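Local atomic coordinates of L-methionine gamma-lyase (PDB entry 6LXU), a protein that belongs to the Cys/Met metabolism family of pyridoxal-phosphate-dependent enzymes and forms an assembly of four chains, its cofactor bound covalently to a lysine side chain. Residues T227-E230 / L231-I235; A146-K149 / N150-V153; D168-A171 / L172-A176; I58-R61 / L62-T66; L260-F263 / E264-E268. All coordinates share one frame; numbering follows the deposited sequence. Where two conformers were deposited one is given.

Five local contacts follow one another along the chain without nesting or crossing, each within a stretch of eight or nine residues. Contact 4 (58-66) comes first and turns the loop after helix 43-50 into helix 65-78. Contact 2 (146-153) joins helix 140-146 to strand 151-157, and contact 3 (168-176) forms the helix between that strand and strand 183-187; these two touch, with Met-147 packed on Ile-175 and Ala-176. Contact 1 (227-235) leads from strand 223-227 into helix 229-244; strands 151-157, 183-187 and 223-227 belong to one seven-stranded mixed sheet. Contact 5 (260-268), about 38 Å from contact 2 between centres, links helix 250-260 to helix 263-282.

Contact 1 of 5, residues T227-E230 / L231-I235; sequences TRQE and LADQI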
loop_
_atom_site.group_PDB
_atom_site.type_symbol
_atom_site.label_atom_id
_atom_site.label_comp_id
_atom_site.label_asym_id
_atom_site.label_seq_id
_atom_site.Cartn_x
_atom_site.Cartn_y
_atom_site.Cartn_z
ATOM N N THR A 227 -10.037 -11.608 -24.243
ATOM C CA THR A 227 -10.140 -12.097 -25.610
ATOM C C THR A 227 -9.533 -13.496 -25.707
ATOM O O THR A 227 -9.132 -14.090 -24.711
ATOM C CB THR A 227 -9.507 -11.073 -26.591
ATOM O OG1 THR A 227 -9.759 -11.473 -27.943
ATOM C CG2 THR A 227 -8.015 -10.926 -26.412
ATOM N N ARG A 228 -9.477 -14.009 -26.941
ATOM C CA ARG A 228 -8.845 -15.307 -27.205
ATOM C C ARG A 228 -7.345 -15.215 -26.970
ATOM O O ARG A 228 -6.745 -14.139 -27.152
ATOM C CB ARG A 228 -9.054 -15.752 -28.660
ATOM C CG ARG A 228 -10.471 -15.881 -29.133
ATOM C CD ARG A 228 -10.525 -16.221 -30.620
ATOM N NE ARG A 228 -10.064 -15.189 -31.563
ATOM C CZ ARG A 228 -10.817 -14.220 -32.125
ATOM N NH1 ARG A 228 -12.092 -14.070 -31.790
ATOM N NH2 ARG A 228 -10.281 -13.389 -33.003
ATOM N N GLN A 229 -6.725 -16.329 -26.592
ATOM C CA GLN A 229 -5.304 -16.330 -26.230
ATOM C C GLN A 229 -4.394 -15.742 -27.297
ATOM O O GLN A 229 -3.474 -14.983 -26.964
ATOM C CB GLN A 229 -4.817 -17.748 -25.907
ATOM C CG GLN A 229 -3.472 -17.788 -25.205
ATOM C CD GLN A 229 -3.570 -17.310 -23.781
ATOM O OE1 GLN A 229 -4.393 -17.821 -23.017
ATOM N NE2 GLN A 229 -2.747 -16.328 -23.408
ATOM N N GLU A 230 -4.637 -16.088 -28.558
ATOM C CA GLU A 230 -3.798 -15.618 -29.661
ATOM C C GLU A 230 -3.780 -14.088 -29.746
ATOM O O GLU A 230 -2.712 -13.484 -29.911
ATOM C CB GLU A 230 -4.213 -16.253 -31.006
ATOM C CG GLU A 230 -5.604 -15.899 -31.519
ATOM C CD GLU A 230 -6.093 -16.803 -32.647
ATOM O OE1 GLU A 230 -5.268 -17.287 -33.454
ATOM O OE2 GLU A 230 -7.322 -17.020 -32.731
ATOM N N LEU A 231 -4.949 -13.476 -29.631
ATOM C CA LEU A 231 -5.046 -12.018 -29.657
ATOM C C LEU A 231 -4.495 -11.414 -28.374
ATOM O O LEU A 231 -3.813 -10.390 -28.413
ATOM C CB LEU A 231 -6.493 -11.544 -29.871
ATOM C CG LEU A 231 -7.078 -11.640 -31.282
ATOM C CD1 LEU A 231 -8.570 -11.345 -31.258
ATOM C CD2 LEU A 231 -6.378 -10.688 -32.237
ATOM N N ALA A 232 -4.770 -12.046 -27.242
ATOM C CA ALA A 232 -4.296 -11.541 -25.957
ATOM C C ALA A 232 -2.786 -11.441 -25.938
ATOM O O ALA A 232 -2.226 -10.452 -25.444
ATOM C CB ALA A 232 -4.775 -12.433 -24.829
ATOM N N ASP A 233 -2.103 -12.466 -26.434
ATOM C CA ASP A 233 -0.643 -12.467 -26.412
ATOM C C ASP A 233 -0.079 -11.326 -27.250
ATOM O O ASP A 233 0.938 -10.723 -26.874
ATOM C CB ASP A 233 -0.088 -13.805 -26.909
ATOM C CG ASP A 233 -0.376 -14.967 -25.965
ATOM O OD1 ASP A 233 -0.790 -14.732 -24.815
ATOM O OD2 ASP A 233 -0.167 -16.135 -26.384
ATOM N N GLN A 234 -0.718 -11.011 -28.368
ATOM C CA GLN A 234 -0.299 -9.854 -29.173
ATOM C C GLN A 234 -0.551 -8.530 -28.452
ATOM O O GLN A 234 0.304 -7.642 -28.449
ATOM C CB GLN A 234 -1.003 -9.838 -30.528
ATOM C CG GLN A 234 -0.672 -11.033 -31.416
ATOM C CD GLN A 234 0.803 -11.138 -31.713
ATOM O OE1 GLN A 234 1.445 -10.148 -32.077
ATOM N NE2 GLN A 234 1.361 -12.337 -31.538
ATOM N N ILE A 235 -1.712 -8.386 -27.831
ATOM C CA ILE A 235 -2.013 -7.154 -27.084
ATOM C C ILE A 235 -1.007 -6.975 -25.931
ATOM O O ILE A 235 -0.503 -5.862 -25.706
ATOM C CB ILE A 235 -3.468 -7.131 -26.610
ATOM C CG1 ILE A 235 -4.417 -7.114 -27.813
ATOM C CG2 ILE A 235 -3.728 -5.911 -25.722
ATOM C CD1 ILE A 235 -5.851 -7.411 -27.457
HETATM O O HOH W 1 -0.321 -14.590 -30.676
#
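Gln-229 NE2 donates to Asp-233 OD1 over 2.9 Å, a side-chain bridge that spans one helical turn. At the donor end the bond is well aligned, since OD1 lies in the plane of the Gln-229 amide. At the acceptor end NE2 arrives on the syn side but 30° out of the carboxylate plane, the two flat groups being turned 45° against each other. With CG opposite the backbone N (chi1 -166°), a bend at the next bond (chi2) turns the amide back across the Asp-233 carboxylate. The same pair is joined through the main chain, where Asp-233 N donates to Gln-229 O. Together they form part of the first turn of helix 229-244, which follows strand 223-227 after a single residue, the N-cap Arg-228; Ala-232 N closes that turn on Arg-228 O at 2.9 Å. On the buried side Thr-227 CG2 lies 3.5 Å from Ala-232 N, while Thr-227 OG1 is hydrogen-bonded to Asp-204 O. Leu-231 runs beside Arg-228 and sets its CD1 over one face of the guanidinium, 3.2 Å from NH2. That group has acids for partners: NH1 is in a salt bridge with Asp-204, and NE pairs with Glu-230 OE2 at 3.5 Å, a salt bridge whose hydrogen bond is weak. Toward solvent, a water gives a proton to Glu-230 O at 2.7 Å and receives one from Gln-234 NE2.

Contact 2 of 5, residues A146-K149 / N150-V153; sequences AMKK and NTRV
A type I beta turn from Lys-148 to Thr-151 carries the chain out of helix 140-146 and into strand 151-157. Its closing bond, Thr-151 N to Lys-148 O at 3.0 Å, is nearly straight at the hydrogen, yet the donor stands above the carbonyl plane, 65° out of it. A second bond runs the other way, from Lys-148 N to Thr-151 OG1 at 2.8 Å, so the two residues hold each other by main chain and hydroxyl alike. The hydroxyl is also bonded to His-106 ND1. Asn-150 lies alongside Lys-148, its OD1 3.4 Å from Lys-148 CB; a chi1 of 65° folds the amide back over its own main chain and so keeps OD1 beside the lysine. Glu-131 connects their polar ends, accepting from Asn-150 ND2 and forming a salt bridge with Lys-148 NZ, while ND2 also reaches Gly-104 O. Met-147 crosses Thr-151 at about a right angle, with SD 4.0 Å from CG2. Strand 151-157 then runs between strands 106-110 and 183-187, and Met-147 CE packs against Ala-176 O at the end of helix 169-176.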
loop_
_atom_site.group_PDB
_atom_site.type_symbol
_atom_site.label_atom_id
_atom_site.label_comp_id
_atom_site.label_asym_id
_atom_site.label_seq_id
_atom_site.Cartn_x
_atom_site.Cartn_y
_atom_site.Cartn_z
ATOM N N ALA A 146 -21.417 1.224 -43.994
ATOM C CA ALA A 146 -20.079 1.737 -43.647
ATOM C C ALA A 146 -18.961 0.711 -43.788
ATOM O O ALA A 146 -17.787 1.098 -43.840
ATOM C CB ALA A 146 -20.086 2.288 -42.230
ATOM N N MET A 147 -19.283 -0.580 -43.825
ATOM C CA MET A 147 -18.271 -1.631 -43.938
ATOM C C MET A 147 -17.485 -1.503 -45.237
ATOM O O MET A 147 -18.075 -1.257 -46.300
ATOM C CB MET A 147 -18.902 -3.030 -43.861
ATOM C CG MET A 147 -19.436 -3.418 -42.484
ATOM S SD MET A 147 -18.190 -3.545 -41.185
ATOM C CE MET A 147 -17.161 -4.865 -41.822
ATOM N N LYS A 148 -16.168 -1.668 -45.150
ATOM C CA LYS A 148 -15.283 -1.663 -46.320
ATOM C C LYS A 148 -14.355 -2.851 -46.247
ATOM O O LYS A 148 -14.202 -3.482 -45.189
ATOM C CB LYS A 148 -14.472 -0.370 -46.376
ATOM C CG LYS A 148 -15.335 0.870 -46.439
ATOM C CD LYS A 148 -14.577 2.070 -46.968
ATOM C CE LYS A 148 -13.489 2.514 -46.013
ATOM N NZ LYS A 148 -12.721 3.657 -46.567
ATOM N N LYS A 149 -13.692 -3.157 -47.360
ATOM C CA LYS A 149 -12.753 -4.262 -47.392
ATOM C C LYS A 149 -11.649 -4.123 -46.331
ATOM O O LYS A 149 -11.207 -5.119 -45.778
ATOM C CB LYS A 149 -12.113 -4.385 -48.775
ATOM C CG LYS A 149 -11.278 -5.639 -48.947
ATOM C CD LYS A 149 -10.742 -5.763 -50.364
ATOM C CE LYS A 149 -10.126 -7.130 -50.607
ATOM N NZ LYS A 149 -11.155 -8.205 -50.721
ATOM N N ASN A 150 -11.206 -2.889 -46.095
ATOM C CA ASN A 150 -10.141 -2.608 -45.126
ATOM C C ASN A 150 -10.650 -2.271 -43.715
ATOM O O ASN A 150 -9.858 -1.821 -42.880
ATOM C CB ASN A 150 -9.209 -1.494 -45.643
ATOM C CG ASN A 150 -9.901 -0.165 -45.770
ATOM O OD1 ASN A 150 -11.069 -0.099 -46.150
ATOM N ND2 ASN A 150 -9.194 0.910 -45.455
ATOM N N THR A 151 -11.939 -2.478 -43.428
ATOM C CA THR A 151 -12.446 -2.329 -42.054
ATOM C C THR A 151 -11.829 -3.393 -41.177
ATOM O O THR A 151 -12.051 -4.586 -41.357
ATOM C CB THR A 151 -13.971 -2.395 -41.997
ATOM O OG1 THR A 151 -14.496 -1.405 -42.881
ATOM C CG2 THR A 151 -14.478 -2.131 -40.564
ATOM N N ARG A 152 -11.002 -2.950 -40.231
ATOM C CA ARG A 152 -10.315 -3.856 -39.323
ATOM C C ARG A 152 -11.012 -3.973 -37.960
ATOM O O ARG A 152 -10.868 -4.987 -37.299
ATOM C CB ARG A 152 -8.865 -3.384 -39.152
ATOM C CG ARG A 152 -8.007 -4.169 -38.188
ATOM C CD ARG A 152 -7.923 -5.650 -38.504
ATOM N NE ARG A 152 -6.919 -6.318 -37.681
ATOM C CZ ARG A 152 -6.877 -7.624 -37.422
ATOM N NH1 ARG A 152 -7.807 -8.448 -37.925
ATOM N NH2 ARG A 152 -5.906 -8.121 -36.678
ATOM N N VAL A 153 -11.701 -2.916 -37.547
ATOM C CA VAL A 153 -12.355 -2.878 -36.239
ATOM C C VAL A 153 -13.737 -2.269 -36.376
ATOM O O VAL A 153 -13.926 -1.233 -37.009
ATOM C CB VAL A 153 -11.538 -2.039 -35.219
ATOM C CG1 VAL A 153 -12.351 -1.718 -33.962
ATOM C CG2 VAL A 153 -10.249 -2.746 -34.855
HETATM O O HOH W 2 -10.156 -5.484 -43.201
#

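Contact 3 of 5, residues D168-A171 / L172-A176; sequences DLEA and LSKIA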
loop_
_atom_site.group_PDB
_atom_site.type_symbol
_atom_site.label_atom_id
_atom_site.label_comp_id
_atom_site.label_asym_id
_atom_site.label_seq_id
_atom_site.Cartn_x
_atom_site.Cartn_y
_atom_site.Cartn_z
ATOM N N ASP A 168 -27.289 -3.393 -30.514
ATOM C CA ASP A 168 -27.452 -4.846 -30.503
ATOM C C ASP A 168 -26.131 -5.517 -30.825
ATOM O O ASP A 168 -25.726 -5.586 -31.992
ATOM C CB ASP A 168 -28.527 -5.238 -31.521
ATOM C CG ASP A 168 -28.969 -6.687 -31.408
ATOM O OD1 ASP A 168 -28.117 -7.558 -31.174
ATOM O OD2 ASP A 168 -30.185 -6.940 -31.593
ATOM N N LEU A 169 -25.447 -6.019 -29.798
ATOM C CA LEU A 169 -24.103 -6.549 -29.977
ATOM C C LEU A 169 -24.056 -7.766 -30.893
ATOM O O LEU A 169 -23.150 -7.883 -31.707
ATOM C CB LEU A 169 -23.488 -6.880 -28.629
ATOM C CG LEU A 169 -23.269 -5.673 -27.703
ATOM C CD1 LEU A 169 -22.646 -6.160 -26.405
ATOM C CD2 LEU A 169 -22.378 -4.636 -28.371
ATOM N N GLU A 170 -24.996 -8.690 -30.706
ATOM C CA GLU A 170 -25.012 -9.896 -31.541
ATOM C C GLU A 170 -25.250 -9.552 -33.014
ATOM O O GLU A 170 -24.557 -10.060 -33.902
ATOM C CB GLU A 170 -26.060 -10.878 -31.045
ATOM C CG GLU A 170 -26.053 -12.171 -31.850
ATOM C CD GLU A 170 -27.091 -13.178 -31.444
ATOM O OE1 GLU A 170 -27.756 -13.026 -30.401
ATOM O OE2 GLU A 170 -27.252 -14.155 -32.243
ATOM N N ALA A 171 -26.211 -8.692 -33.259
ATOM C CA ALA A 171 -26.556 -8.313 -34.629
ATOM C C ALA A 171 -25.426 -7.549 -35.302
ATOM O O ALA A 171 -25.054 -7.834 -36.452
ATOM C CB ALA A 171 -27.820 -7.488 -34.641
ATOM N N LEU A 172 -24.825 -6.604 -34.568
ATOM C CA LEU A 172 -23.718 -5.831 -35.119
ATOM C C LEU A 172 -22.499 -6.694 -35.381
ATOM O O LEU A 172 -21.786 -6.484 -36.360
ATOM C CB LEU A 172 -23.362 -4.672 -34.179
ATOM C CG LEU A 172 -24.399 -3.556 -34.147
ATOM C CD1 LEU A 172 -24.229 -2.674 -32.921
ATOM C CD2 LEU A 172 -24.307 -2.726 -35.419
ATOM N N SER A 173 -22.254 -7.668 -34.514
ATOM C CA SER A 173 -21.127 -8.551 -34.706
ATOM C C SER A 173 -21.289 -9.388 -35.971
ATOM O O SER A 173 -20.316 -9.620 -36.667
ATOM C CB SER A 173 -20.903 -9.464 -33.506
ATOM O OG SER A 173 -20.528 -8.696 -32.353
ATOM N N LYS A 174 -22.515 -9.838 -36.248
ATOM C CA LYS A 174 -22.779 -10.571 -37.505
ATOM C C LYS A 174 -22.491 -9.712 -38.716
ATOM O O LYS A 174 -21.888 -10.196 -39.684
ATOM C CB LYS A 174 -24.216 -11.085 -37.539
ATOM C CG LYS A 174 -24.416 -12.246 -36.598
ATOM C CD LYS A 174 -25.876 -12.602 -36.516
ATOM C CE LYS A 174 -26.086 -13.761 -35.580
ATOM N NZ LYS A 174 -27.521 -14.042 -35.416
ATOM N N ILE A 175 -22.874 -8.443 -38.668
ATOM C CA ILE A 175 -22.587 -7.519 -39.776
ATOM C C ILE A 175 -21.086 -7.337 -39.941
ATOM O O ILE A 175 -20.546 -7.432 -41.044
ATOM C CB ILE A 175 -23.281 -6.164 -39.569
ATOM C CG1 ILE A 175 -24.796 -6.360 -39.666
ATOM C CG2 ILE A 175 -22.806 -5.117 -40.580
ATOM C CD1 ILE A 175 -25.604 -5.226 -39.114
ATOM N N ALA A 176 -20.391 -7.059 -38.837
ATOM C CA ALA A 176 -18.934 -6.883 -38.886
ATOM C C ALA A 176 -18.220 -8.097 -39.471
ATOM O O ALA A 176 -17.292 -7.959 -40.276
ATOM C CB ALA A 176 -18.409 -6.592 -37.489
#
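One salt bridge crosses the contact: Lys-174 NZ donates to Glu-170 OE2 at 3.2 Å. The two chains lie side by side, both extended beyond CG, and the ammonium meets the carboxylate from above its plane, 36° out of it. Glutamate CG opposite the backbone N (chi1 -177°) and lysine CG beside its own N swing the two ends together along the outer flank. A second group of bonds joins side chains to the main chain. Asp-168, the N-cap, takes Ala-171 N on OD1 at 3.0 Å, again from above the carboxylate plane. Ser-173 OG gives its proton to Leu-169 O at 2.8 Å, and Ser-173 N reaches that oxygen at 3.0 Å from the opposite face of the carbonyl, so the buried hydroxyl is satisfied within its own helix. This is helix 169-176, the crossover of a beta-alpha-beta unit whose strands are 151-157 and 183-187. Main-chain bonds continue the spiral, Leu-172 N to Asp-168 O at 2.9 Å and Ile-175 N to Ala-171 O at 3.2 Å. Leu-172 lies over the first carbonyl, CG 3.2 Å from Asp-168 O, and its apolar side chain packs on Leu-156 and on Leu-140 of helix 140-146.

Contact 4 of 5, residues I58-R61 / L62-T66; sequences IYTR and LGNPT
Tyr-59 O lies at the tight centre of this turn, gripped by Leu-62 N at 2.9 Å and Gly-63 N at 3.2 Å, the first of these donors standing above the carbonyl plane. A second bond, from Asn-64 ND2 to Thr-60 OG1, is 3.1 Å long and nearly straight at 170°, with the hydroxyl in the amide plane. The two side chains run alongside each other, and both have further partners, Thr-35 O for the hydroxyl and Tyr-33 O for ND2. Asn-64 also N-caps helix 65-78, its OD1 accepting weakly from Thr-66 N. Between the two segments the Ile-58 side is looser: Leu-62 CD1 is 4.1 Å from Ile-58 CB, and a water, accepting from Ile-58 N at 2.8 Å, lies between Ile-58 and Gly-63 O. The compact turn presents Tyr-59 OH and Arg-61 NE to the pyridoxal-phosphate lysine of a neighbouring subunit, to which both are hydrogen-bonded, which implies that the cofactor site is completed across the subunit interface.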
loop_
_atom_site.group_PDB
_atom_site.type_symbol
_atom_site.label_atom_id
_atom_site.label_comp_id
_atom_site.label_asym_id
_atom_site.label_seq_id
_atom_site.Cartn_x
_atom_site.Cartn_y
_atom_site.Cartn_z
ATOM N N ILE A 58 9.478 -12.739 -15.470
ATOM C CA ILE A 58 10.685 -12.029 -15.904
ATOM C C ILE A 58 10.705 -10.586 -15.393
ATOM O O ILE A 58 11.694 -10.150 -14.821
ATOM C CB ILE A 58 10.820 -12.062 -17.440
ATOM C CG1 ILE A 58 11.001 -13.509 -17.947
ATOM C CG2 ILE A 58 11.975 -11.173 -17.898
ATOM C CD1 ILE A 58 10.951 -13.624 -19.454
ATOM N N TYR A 59 9.626 -9.846 -15.631
ATOM C CA TYR A 59 9.631 -8.400 -15.389
ATOM C C TYR A 59 8.193 -7.929 -15.422
ATOM O O TYR A 59 7.429 -8.347 -16.282
ATOM C CB TYR A 59 10.431 -7.714 -16.483
ATOM C CG TYR A 59 10.648 -6.235 -16.344
ATOM C CD1 TYR A 59 11.559 -5.745 -15.440
ATOM C CD2 TYR A 59 10.001 -5.332 -17.177
ATOM C CE1 TYR A 59 11.827 -4.392 -15.354
ATOM C CE2 TYR A 59 10.251 -3.971 -17.108
ATOM C CZ TYR A 59 11.183 -3.511 -16.203
ATOM O OH TYR A 59 11.513 -2.177 -16.139
ATOM N N THR A 60 7.817 -7.058 -14.491
ATOM C CA THR A 60 6.403 -6.749 -14.284
ATOM C C THR A 60 5.704 -6.133 -15.489
ATOM O O THR A 60 4.517 -6.371 -15.669
ATOM C CB THR A 60 6.241 -5.924 -13.001
ATOM O OG1 THR A 60 6.500 -6.830 -11.927
ATOM C CG2 THR A 60 4.852 -5.307 -12.826
ATOM N N ARG A 61 6.410 -5.392 -16.367
ATOM C CA ARG A 61 5.738 -4.910 -17.581
ATOM C C ARG A 61 5.219 -6.062 -18.454
ATOM O O ARG A 61 4.180 -5.919 -19.096
ATOM C CB ARG A 61 6.632 -3.959 -18.388
ATOM C CG ARG A 61 6.046 -3.496 -19.728
ATOM C CD ARG A 61 6.514 -2.097 -20.177
ATOM N NE ARG A 61 7.956 -1.929 -20.050
ATOM C CZ ARG A 61 8.866 -2.506 -20.840
ATOM N NH1 ARG A 61 8.490 -3.242 -21.888
ATOM N NH2 ARG A 61 10.153 -2.375 -20.571
ATOM N N LEU A 62 5.935 -7.189 -18.459
ATOM C CA LEU A 62 5.491 -8.393 -19.187
ATOM C C LEU A 62 4.365 -9.124 -18.476
ATOM O O LEU A 62 3.451 -9.650 -19.138
ATOM C CB LEU A 62 6.652 -9.356 -19.403
ATOM C CG LEU A 62 7.821 -8.833 -20.229
ATOM C CD1 LEU A 62 8.958 -9.845 -20.275
ATOM C CD2 LEU A 62 7.390 -8.452 -21.627
ATOM N N GLY A 63 4.421 -9.172 -17.150
ATOM C CA GLY A 63 3.453 -9.892 -16.340
ATOM C C GLY A 63 3.937 -9.992 -14.917
ATOM O O GLY A 63 5.116 -9.847 -14.645
ATOM N N ASN A 64 2.996 -10.250 -14.003
ATOM C CA ASN A 64 3.275 -10.261 -12.574
ATOM C C ASN A 64 2.257 -11.206 -11.930
ATOM O O ASN A 64 1.110 -11.204 -12.337
ATOM C CB ASN A 64 3.125 -8.818 -12.043
ATOM C CG ASN A 64 3.248 -8.711 -10.542
ATOM O OD1 ASN A 64 2.352 -9.114 -9.800
ATOM N ND2 ASN A 64 4.360 -8.141 -10.073
ATOM N N PRO A 65 2.672 -11.988 -10.918
ATOM C CA PRO A 65 1.720 -12.981 -10.392
ATOM C C PRO A 65 0.447 -12.392 -9.783
ATOM O O PRO A 65 -0.618 -12.986 -9.920
ATOM C CB PRO A 65 2.528 -13.801 -9.394
ATOM C CG PRO A 65 3.884 -13.231 -9.374
ATOM C CD PRO A 65 4.011 -12.125 -10.344
ATOM N N THR A 66 0.544 -11.258 -9.085
ATOM C CA THR A 66 -0.667 -10.611 -8.576
ATOM C C THR A 66 -1.590 -10.231 -9.734
ATOM O O THR A 66 -2.780 -10.510 -9.740
ATOM C CB THR A 66 -0.330 -9.384 -7.709
ATOM O OG1 THR A 66 0.612 -9.746 -6.700
ATOM C CG2 THR A 66 -1.591 -8.786 -7.106
HETATM O O HOH W 3 7.102 -11.365 -16.219
#

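Contact 5 of 5, residues L260-F263 / E264-E268; sequences LKTF and EIRME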
loop_
_atom_site.group_PDB
_atom_site.type_symbol
_atom_site.label_atom_id
_atom_site.label_comp_id
_atom_site.label_asym_id
_atom_site.label_seq_id
_atom_site.Cartn_x
_atom_site.Cartn_y
_atom_site.Cartn_z
ATOM N N LEU A 260 -13.185 -7.125 -6.282
ATOM C CA LEU A 260 -13.956 -8.194 -6.922
ATOM C C LEU A 260 -14.545 -9.186 -5.927
ATOM O O LEU A 260 -15.522 -9.867 -6.277
ATOM C CB LEU A 260 -13.137 -8.912 -7.990
ATOM C CG LEU A 260 -12.897 -8.084 -9.260
ATOM C CD1 LEU A 260 -11.886 -8.763 -10.167
ATOM C CD2 LEU A 260 -14.184 -7.818 -10.023
ATOM N N LYS A 261 -14.018 -9.267 -4.705
ATOM C CA LYS A 261 -14.608 -10.150 -3.697
ATOM C C LYS A 261 -16.072 -9.804 -3.423
ATOM O O LYS A 261 -16.833 -10.692 -3.040
ATOM C CB LYS A 261 -13.844 -10.084 -2.375
ATOM C CG LYS A 261 -12.384 -10.477 -2.450
ATOM C CD LYS A 261 -12.166 -11.958 -2.689
ATOM C CE LYS A 261 -10.683 -12.275 -2.795
ATOM N NZ LYS A 261 -10.463 -13.729 -3.006
ATOM N N THR A 262 -16.448 -8.530 -3.586
ATOM C CA THR A 262 -17.819 -8.081 -3.363
ATOM C C THR A 262 -18.542 -7.722 -4.661
ATOM O O THR A 262 -19.639 -7.173 -4.617
ATOM C CB THR A 262 -17.855 -6.886 -2.401
ATOM O OG1 THR A 262 -17.065 -5.811 -2.923
ATOM C CG2 THR A 262 -17.388 -7.300 -1.011
ATOM N N PHE A 263 -17.971 -8.065 -5.820
ATOM C CA PHE A 263 -18.541 -7.652 -7.108
ATOM C C PHE A 263 -20.008 -8.072 -7.252
ATOM O O PHE A 263 -20.859 -7.257 -7.647
ATOM C CB PHE A 263 -17.692 -8.221 -8.244
ATOM C CG PHE A 263 -18.237 -7.937 -9.613
ATOM C CD1 PHE A 263 -18.297 -6.644 -10.110
ATOM C CD2 PHE A 263 -18.674 -8.969 -10.422
ATOM C CE1 PHE A 263 -18.806 -6.389 -11.378
ATOM C CE2 PHE A 263 -19.181 -8.715 -11.693
ATOM C CZ PHE A 263 -19.242 -7.428 -12.170
ATOM N N GLU A 264 -20.331 -9.330 -6.955
ATOM C CA GLU A 264 -21.703 -9.792 -7.156
ATOM C C GLU A 264 -22.688 -9.005 -6.305
ATOM O O GLU A 264 -23.709 -8.520 -6.799
ATOM C CB GLU A 264 -21.837 -11.281 -6.836
ATOM C CG GLU A 264 -23.254 -11.810 -7.020
ATOM C CD GLU A 264 -23.436 -13.229 -6.554
ATOM O OE1 GLU A 264 -23.017 -13.568 -5.437
ATOM O OE2 GLU A 264 -24.047 -14.017 -7.320
ATOM N N ILE A 265 -22.409 -8.906 -5.006
ATOM C CA ILE A 265 -23.339 -8.237 -4.103
ATOM C C ILE A 265 -23.379 -6.736 -4.343
ATOM O O ILE A 265 -24.423 -6.117 -4.147
ATOM C CB ILE A 265 -23.105 -8.582 -2.610
ATOM C CG1 ILE A 265 -21.656 -8.356 -2.158
ATOM C CG2 ILE A 265 -23.567 -10.016 -2.347
ATOM C CD1 ILE A 265 -21.468 -8.392 -0.653
ATOM N N ARG A 266 -22.260 -6.136 -4.747
ATOM C CA ARG A 266 -22.279 -4.719 -5.096
ATOM C C ARG A 266 -23.177 -4.495 -6.303
ATOM O O ARG A 266 -24.047 -3.631 -6.283
ATOM C CB ARG A 266 -20.875 -4.177 -5.376
ATOM C CG ARG A 266 -20.021 -4.035 -4.121
ATOM C CD ARG A 266 -18.676 -3.359 -4.355
ATOM N NE ARG A 266 -17.759 -4.134 -5.199
ATOM C CZ ARG A 266 -17.521 -3.929 -6.501
ATOM N NH1 ARG A 266 -18.161 -2.965 -7.171
ATOM N NH2 ARG A 266 -16.657 -4.700 -7.143
ATOM N N MET A 267 -22.977 -5.260 -7.366
ATOM C CA MET A 267 -23.800 -5.051 -8.563
ATOM C C MET A 267 -25.282 -5.276 -8.283
ATOM O O MET A 267 -26.137 -4.546 -8.797
ATOM C CB MET A 267 -23.336 -5.930 -9.726
ATOM C CG MET A 267 -21.937 -5.603 -10.239
ATOM S SD MET A 267 -21.578 -3.860 -10.500
ATOM C CE MET A 267 -22.813 -3.452 -11.731
ATOM N N GLU A 268 -25.591 -6.290 -7.472
ATOM C CA GLU A 268 -26.983 -6.549 -7.104
ATOM C C GLU A 268 -27.607 -5.349 -6.401
ATOM O O GLU A 268 -28.716 -4.936 -6.734
ATOM C CB GLU A 268 -27.099 -7.816 -6.251
ATOM C CG GLU A 268 -26.965 -9.065 -7.091
ATOM C CD GLU A 268 -26.988 -10.349 -6.337
ATOM O OE1 GLU A 268 -26.989 -10.313 -5.095
ATOM O OE2 GLU A 268 -27.015 -11.402 -7.028
HETATM O O HOH W 4 -18.255 -11.205 -6.158
#
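Glu-264 N lies 3.7 Å from Phe-263 CG, near the base of the ring, and a water accepts from it at 2.9 Å while donating to Leu-260 O at 3.0 Å; the Glu-264 carboxylate is hydrogen-bonded to Asn-383 of a neighbouring subunit. At Ile-265 a chi1 of 53° folds CG1 back toward the preceding turn, 3.4 Å from Thr-262 O. Arg-266 holds Thr-262 twice. Its N donates to Thr-262 O at 2.8 Å, and its NE to Thr-262 OG1 at 2.9 Å, the hydroxyl lying in the guanidinium plane although the bond itself is bent to 141°. Thr-262 is the N-cap residue, yet its hydroxyl makes no capping bond. The rotation of the guanidinium is further fixed by Tyr-213 O, bonded to NH1, and Gly-259 O, bonded to NH2, while NH2 also meets the edge of the Phe-263 ring. Met-267 takes the face of that ring: CG makes a CH-pi contact 3.9 Å from the ring centroid, and SD sits obliquely in a longer Met-aromatic contact. Met-267 N closes the turn on Phe-263 O at 2.9 Å. Helix 263-282 thus starts just after helix 250-260, with Phe-263 against helices 11-17 and 192-195 and Thr-262 packed on Thr-262 of a neighbouring subunit.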